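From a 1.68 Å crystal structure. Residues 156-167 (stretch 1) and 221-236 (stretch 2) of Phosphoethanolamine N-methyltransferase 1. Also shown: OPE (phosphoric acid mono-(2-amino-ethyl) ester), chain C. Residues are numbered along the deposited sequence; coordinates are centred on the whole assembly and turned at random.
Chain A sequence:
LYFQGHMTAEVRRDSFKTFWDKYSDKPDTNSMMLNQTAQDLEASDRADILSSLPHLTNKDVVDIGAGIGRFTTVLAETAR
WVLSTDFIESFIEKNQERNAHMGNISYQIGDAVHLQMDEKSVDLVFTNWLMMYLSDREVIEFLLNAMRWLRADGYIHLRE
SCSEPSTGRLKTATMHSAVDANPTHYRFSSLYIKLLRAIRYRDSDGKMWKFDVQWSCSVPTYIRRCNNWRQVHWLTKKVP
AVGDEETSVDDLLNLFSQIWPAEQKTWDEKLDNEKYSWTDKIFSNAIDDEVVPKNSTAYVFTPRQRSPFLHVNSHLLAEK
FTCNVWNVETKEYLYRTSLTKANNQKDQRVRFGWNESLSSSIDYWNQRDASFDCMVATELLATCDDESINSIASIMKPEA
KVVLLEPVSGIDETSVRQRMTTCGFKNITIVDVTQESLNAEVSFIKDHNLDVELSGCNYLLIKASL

Stretch 1 156-167: IHLRESCSEPST
Stretch 2 221-236: TYIRRCNNWRQVHWLT

Antiparallel strands join through alternating hydrogen-bonded and non-hydrogen-bonded pairs, and strands 156-161 and 231-236 of this methyltransferase, axes 4.7 Å apart at 167°, illustrate the principle. Ile156 (chi1 t, chi2 t) opens the register opposite Thr236: Ile156 N to Thr236 O is 2.9 Å, Thr236 N to Ile156 O 3.1 Å. His157 (t) extends its ring edge to His233 (p), hydrogen-bonding NE2 to ND1 at 3.1 Å. Leu158 (m) pairs with Trp234 (m), Leu158 N to Trp234 O 3.2 Å and Trp234 N to Leu158 O 3.0 Å; its CB packs 3.9 Å from Trp234 CE3, apolar against apolar. Arg159 (t), buried beside His233 with CA atoms 4.0 Å apart, directs NE to Gln231 OE1 at 3.0 Å. Glu160 (m) returns to backbone pairing, Glu160 N to Val232 O 2.9 Å and Val232 N to Glu160 O 3.1 Å. Ser161 (m) accepts Gln231 NE2 on OG at 3.0 Å while donating to OPE O2 at 2.5 Å, one small hydroxyl serving strand and ligand. Beyond the strand, Cys162 N reaches Arg230 O at 2.9 Å, and its SG lies at the Trp234 ring edge, 3.9 Å from CH2. After Ser163, with positive phi (67/-28), extended Glu164 (-157/163; p, t) salt-bridges OE2 to Arg230 NH1 at 3.0 Å. Past Pro165, Ser166 O receives Asn228 ND2 at 2.8 Å.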

# COMPACT_ATOMS: atom_id res chain seq x y z
N ILE A 156 10.46 8.97 2.72
CA ILE A 156 9.29 9.50 3.42
C ILE A 156 8.36 8.33 3.74
O ILE A 156 8.14 7.45 2.91
CB ILE A 156 8.56 10.62 2.62
CG1 ILE A 156 7.25 11.02 3.30
CG2 ILE A 156 8.32 10.21 1.17
CD1 ILE A 156 6.60 12.23 2.66
N HIS A 157 7.87 8.30 4.97
CA HIS A 157 6.87 7.32 5.36
C HIS A 157 5.53 8.02 5.50
O HIS A 157 5.43 9.06 6.15
CB HIS A 157 7.23 6.65 6.68
CG HIS A 157 6.17 5.73 7.19
ND1 HIS A 157 5.10 6.16 7.93
CD2 HIS A 157 6.02 4.39 7.05
CE1 HIS A 157 4.32 5.13 8.23
NE2 HIS A 157 4.86 4.05 7.70
N LEU A 158 4.50 7.44 4.90
CA LEU A 158 3.14 7.92 5.09
C LEU A 158 2.23 6.75 5.44
O LEU A 158 2.48 5.64 5.01
CB LEU A 158 2.64 8.61 3.82
CG LEU A 158 3.53 9.77 3.36
CD1 LEU A 158 3.79 9.66 1.87
CD2 LEU A 158 2.89 11.09 3.69
N ARG A 159 1.20 7.02 6.23
CA ARG A 159 0.21 6.01 6.57
C ARG A 159 -1.12 6.73 6.68
O ARG A 159 -1.23 7.72 7.41
CB ARG A 159 0.54 5.36 7.90
CG ARG A 159 -0.51 4.34 8.35
CD ARG A 159 -1.54 4.92 9.31
NE ARG A 159 -2.34 3.86 9.91
CZ ARG A 159 -1.97 3.16 10.98
NH1 ARG A 159 -0.81 3.41 11.58
NH2 ARG A 159 -2.76 2.21 11.45
N GLU A 160 -2.13 6.26 5.96
CA GLU A 160 -3.40 6.96 5.97
C GLU A 160 -4.59 6.01 6.12
O GLU A 160 -4.52 4.86 5.70
CB GLU A 160 -3.57 7.79 4.70
CG GLU A 160 -2.44 8.77 4.42
CD GLU A 160 -2.36 9.89 5.45
OE1 GLU A 160 -3.40 10.20 6.09
OE2 GLU A 160 -1.27 10.47 5.62
N SER A 161 -5.66 6.51 6.73
CA SER A 161 -6.92 5.79 6.73
C SER A 161 -7.50 5.96 5.34
O SER A 161 -7.90 7.06 4.96
CB SER A 161 -7.89 6.36 7.76
OG SER A 161 -7.35 6.24 9.06
N CYS A 162 -7.54 4.88 4.58
CA CYS A 162 -8.02 4.97 3.22
C CYS A 162 -9.48 4.53 3.12
O CYS A 162 -9.87 3.53 3.73
CB CYS A 162 -7.12 4.18 2.27
SG CYS A 162 -5.45 4.86 2.15
N SER A 163 -10.27 5.30 2.38
CA SER A 163 -11.68 5.00 2.09
C SER A 163 -12.67 5.04 3.26
O SER A 163 -13.85 5.30 3.05
CB SER A 163 -11.82 3.68 1.32
OG SER A 163 -11.27 3.81 0.03
N GLU A 164 -12.20 4.77 4.48
CA GLU A 164 -13.07 4.75 5.65
C GLU A 164 -12.26 4.98 6.92
O GLU A 164 -11.04 4.83 6.91
CB GLU A 164 -13.77 3.39 5.75
CG GLU A 164 -12.87 2.28 6.23
CD GLU A 164 -13.53 0.92 6.20
OE1 GLU A 164 -13.76 0.34 7.28
OE2 GLU A 164 -13.81 0.42 5.09
N PRO A 165 -12.93 5.34 8.03
CA PRO A 165 -12.14 5.56 9.24
C PRO A 165 -11.48 4.27 9.72
O PRO A 165 -11.95 3.18 9.39
CB PRO A 165 -13.19 6.01 10.27
CG PRO A 165 -14.32 6.54 9.44
CD PRO A 165 -14.36 5.65 8.24
N SER A 166 -10.41 4.40 10.49
CA SER A 166 -9.70 3.25 11.01
C SER A 166 -10.64 2.28 11.70
O SER A 166 -10.51 1.07 11.57
CB SER A 166 -8.63 3.69 12.00
OG SER A 166 -9.22 4.26 13.15
N THR A 167 -11.61 2.84 12.42
CA THR A 167 -12.60 2.05 13.14
C THR A 167 -13.85 1.74 12.31
O THR A 167 -14.89 1.42 12.86
CB THR A 167 -13.03 2.76 14.45
OG1 THR A 167 -13.40 4.11 14.16
CG2 THR A 167 -11.88 2.75 15.45
N THR A 221 -1.80 -4.90 12.55
CA THR A 221 -2.65 -4.74 13.73
C THR A 221 -4.11 -4.39 13.41
O THR A 221 -5.03 -4.85 14.09
CB THR A 221 -2.07 -3.67 14.66
OG1 THR A 221 -0.76 -4.07 15.07
CG2 THR A 221 -2.94 -3.48 15.89
N TYR A 222 -4.31 -3.58 12.38
CA TYR A 222 -5.67 -3.19 12.00
C TYR A 222 -6.42 -4.27 11.25
O TYR A 222 -7.65 -4.29 11.26
CB TYR A 222 -5.67 -1.85 11.28
CG TYR A 222 -5.73 -0.71 12.26
CD1 TYR A 222 -6.94 -0.19 12.67
CD2 TYR A 222 -4.57 -0.21 12.84
CE1 TYR A 222 -7.01 0.83 13.59
CE2 TYR A 222 -4.63 0.81 13.78
CZ TYR A 222 -5.85 1.33 14.14
OH TYR A 222 -5.93 2.34 15.06
N ILE A 223 -5.70 -5.19 10.63
CA ILE A 223 -6.37 -6.35 10.07
C ILE A 223 -6.74 -7.31 11.19
O ILE A 223 -7.90 -7.71 11.31
CB ILE A 223 -5.51 -7.06 9.02
CG1 ILE A 223 -5.32 -6.17 7.80
CG2 ILE A 223 -6.15 -8.39 8.62
CD1 ILE A 223 -4.38 -6.73 6.77
N ARG A 224 -5.78 -7.65 12.04
CA ARG A 224 -6.01 -8.67 13.06
C ARG A 224 -7.07 -8.29 14.07
O ARG A 224 -7.90 -9.11 14.45
CB ARG A 224 -4.72 -9.01 13.82
CG ARG A 224 -3.66 -9.68 12.99
CD ARG A 224 -2.62 -10.31 13.90
NE ARG A 224 -2.18 -9.39 14.94
CZ ARG A 224 -1.27 -8.45 14.76
NH1 ARG A 224 -0.71 -8.30 13.57
NH2 ARG A 224 -0.91 -7.66 15.76
N ARG A 225 -7.04 -7.03 14.50
CA ARG A 225 -7.90 -6.61 15.60
C ARG A 225 -9.09 -5.76 15.20
O ARG A 225 -10.04 -5.64 15.96
CB ARG A 225 -7.06 -5.90 16.67
CG ARG A 225 -5.98 -6.78 17.22
CD ARG A 225 -5.19 -6.12 18.32
NE ARG A 225 -4.22 -7.05 18.89
CZ ARG A 225 -4.13 -7.36 20.18
NH1 ARG A 225 -4.95 -6.79 21.05
NH2 ARG A 225 -3.22 -8.22 20.60
N CYS A 226 -9.05 -5.18 14.00
CA CYS A 226 -10.13 -4.32 13.55
C CYS A 226 -10.76 -4.77 12.23
O CYS A 226 -11.63 -4.08 11.69
CB CYS A 226 -9.64 -2.88 13.44
SG CYS A 226 -8.87 -2.25 14.95
N ASN A 227 -10.33 -5.92 11.73
CA ASN A 227 -10.78 -6.45 10.43
C ASN A 227 -10.74 -5.40 9.32
O ASN A 227 -11.58 -5.40 8.42
CB ASN A 227 -12.17 -7.08 10.54
CG ASN A 227 -12.14 -8.48 11.13
OD1 ASN A 227 -12.74 -8.74 12.17
ND2 ASN A 227 -11.43 -9.39 10.46
N ASN A 228 -9.76 -4.51 9.41
CA ASN A 228 -9.64 -3.39 8.49
C ASN A 228 -8.34 -3.47 7.69
O ASN A 228 -7.25 -3.35 8.26
CB ASN A 228 -9.72 -2.08 9.28
CG ASN A 228 -9.80 -0.86 8.38
OD1 ASN A 228 -9.84 -0.97 7.15
ND2 ASN A 228 -9.83 0.31 9.00
N TRP A 229 -8.48 -3.67 6.38
CA TRP A 229 -7.34 -3.78 5.46
C TRP A 229 -6.93 -2.43 4.90
O TRP A 229 -5.94 -2.33 4.19
CB TRP A 229 -7.72 -4.70 4.28
CG TRP A 229 -7.54 -6.17 4.53
CD1 TRP A 229 -6.62 -6.99 3.95
CD2 TRP A 229 -8.32 -7.00 5.41
NE1 TRP A 229 -6.77 -8.27 4.41
CE2 TRP A 229 -7.80 -8.31 5.31
CE3 TRP A 229 -9.40 -6.78 6.27
CZ2 TRP A 229 -8.32 -9.39 6.04
CZ3 TRP A 229 -9.91 -7.84 6.99
CH2 TRP A 229 -9.37 -9.13 6.87
N ARG A 230 -7.71 -1.40 5.21
CA ARG A 230 -7.56 -0.09 4.56
C ARG A 230 -6.75 0.93 5.36
O ARG A 230 -6.77 2.12 5.05
CB ARG A 230 -8.93 0.48 4.18
CG ARG A 230 -9.62 -0.26 3.04
CD ARG A 230 -11.09 0.11 2.95
NE ARG A 230 -11.64 -0.15 1.62
CZ ARG A 230 -12.89 0.13 1.26
NH1 ARG A 230 -13.73 0.67 2.14
NH2 ARG A 230 -13.29 -0.12 0.02
N GLN A 231 -6.07 0.47 6.40
CA GLN A 231 -5.03 1.26 7.04
C GLN A 231 -3.77 1.01 6.25
O GLN A 231 -3.09 -0.00 6.45
CB GLN A 231 -4.85 0.82 8.48
CG GLN A 231 -6.03 1.17 9.36
CD GLN A 231 -6.17 2.66 9.53
OE1 GLN A 231 -5.32 3.30 10.14
NE2 GLN A 231 -7.24 3.23 8.98
N VAL A 232 -3.47 1.92 5.33
CA VAL A 232 -2.46 1.65 4.33
C VAL A 232 -1.25 2.56 4.52
O VAL A 232 -1.39 3.76 4.78
CB VAL A 232 -3.03 1.79 2.89
CG1 VAL A 232 -2.02 1.30 1.86
CG2 VAL A 232 -4.34 1.00 2.75
N HIS A 233 -0.07 1.97 4.41
CA HIS A 233 1.16 2.76 4.51
C HIS A 233 2.16 2.43 3.40
O HIS A 233 2.08 1.39 2.75
CB HIS A 233 1.78 2.72 5.91
CG HIS A 233 2.36 1.39 6.31
ND1 HIS A 233 3.54 1.29 7.01
CD2 HIS A 233 1.90 0.13 6.15
CE1 HIS A 233 3.80 0.02 7.26
NE2 HIS A 233 2.82 -0.71 6.74
N TRP A 234 3.08 3.37 3.19
CA TRP A 234 4.01 3.32 2.07
C TRP A 234 5.36 3.84 2.51
O TRP A 234 5.43 4.83 3.24
CB TRP A 234 3.52 4.21 0.93
CG TRP A 234 2.10 4.00 0.53
CD1 TRP A 234 1.64 3.12 -0.40
CD2 TRP A 234 0.95 4.69 1.04
NE1 TRP A 234 0.27 3.21 -0.49
CE2 TRP A 234 -0.17 4.16 0.38
CE3 TRP A 234 0.77 5.68 2.01
CZ2 TRP A 234 -1.47 4.60 0.65
CZ3 TRP A 234 -0.52 6.11 2.28
CH2 TRP A 234 -1.62 5.58 1.60
N LEU A 235 6.42 3.19 2.06
CA LEU A 235 7.76 3.74 2.20
C LEU A 235 8.22 4.14 0.81
O LEU A 235 8.15 3.35 -0.13
CB LEU A 235 8.73 2.73 2.81
CG LEU A 235 10.13 3.26 3.11
CD1 LEU A 235 10.07 4.40 4.11
CD2 LEU A 235 11.01 2.14 3.65
N THR A 236 8.68 5.38 0.68
CA THR A 236 8.93 6.00 -0.61
C THR A 236 10.29 6.70 -0.61
O THR A 236 10.64 7.42 0.32
CB THR A 236 7.81 7.00 -0.92
OG1 THR A 236 6.56 6.30 -0.98
CG2 THR A 236 8.05 7.68 -2.22
CA OPE C . -7.51 7.60 13.20
CB OPE C . -6.62 8.38 14.12
O1 OPE C . -10.21 6.74 12.77
O2 OPE C . -9.16 6.93 10.57
O3 OPE C . -10.61 8.78 11.38
O4 OPE C . -8.37 8.36 12.44
N OPE C . -5.88 9.47 13.56
P OPE C . -9.62 7.70 11.77
O HOH W 1 5.63 6.91 1.47
O HOH W 2 -9.15 2.89 6.85
O HOH W 3 -8.05 3.74 15.21
O HOH W 4 -12.32 -1.00 11.22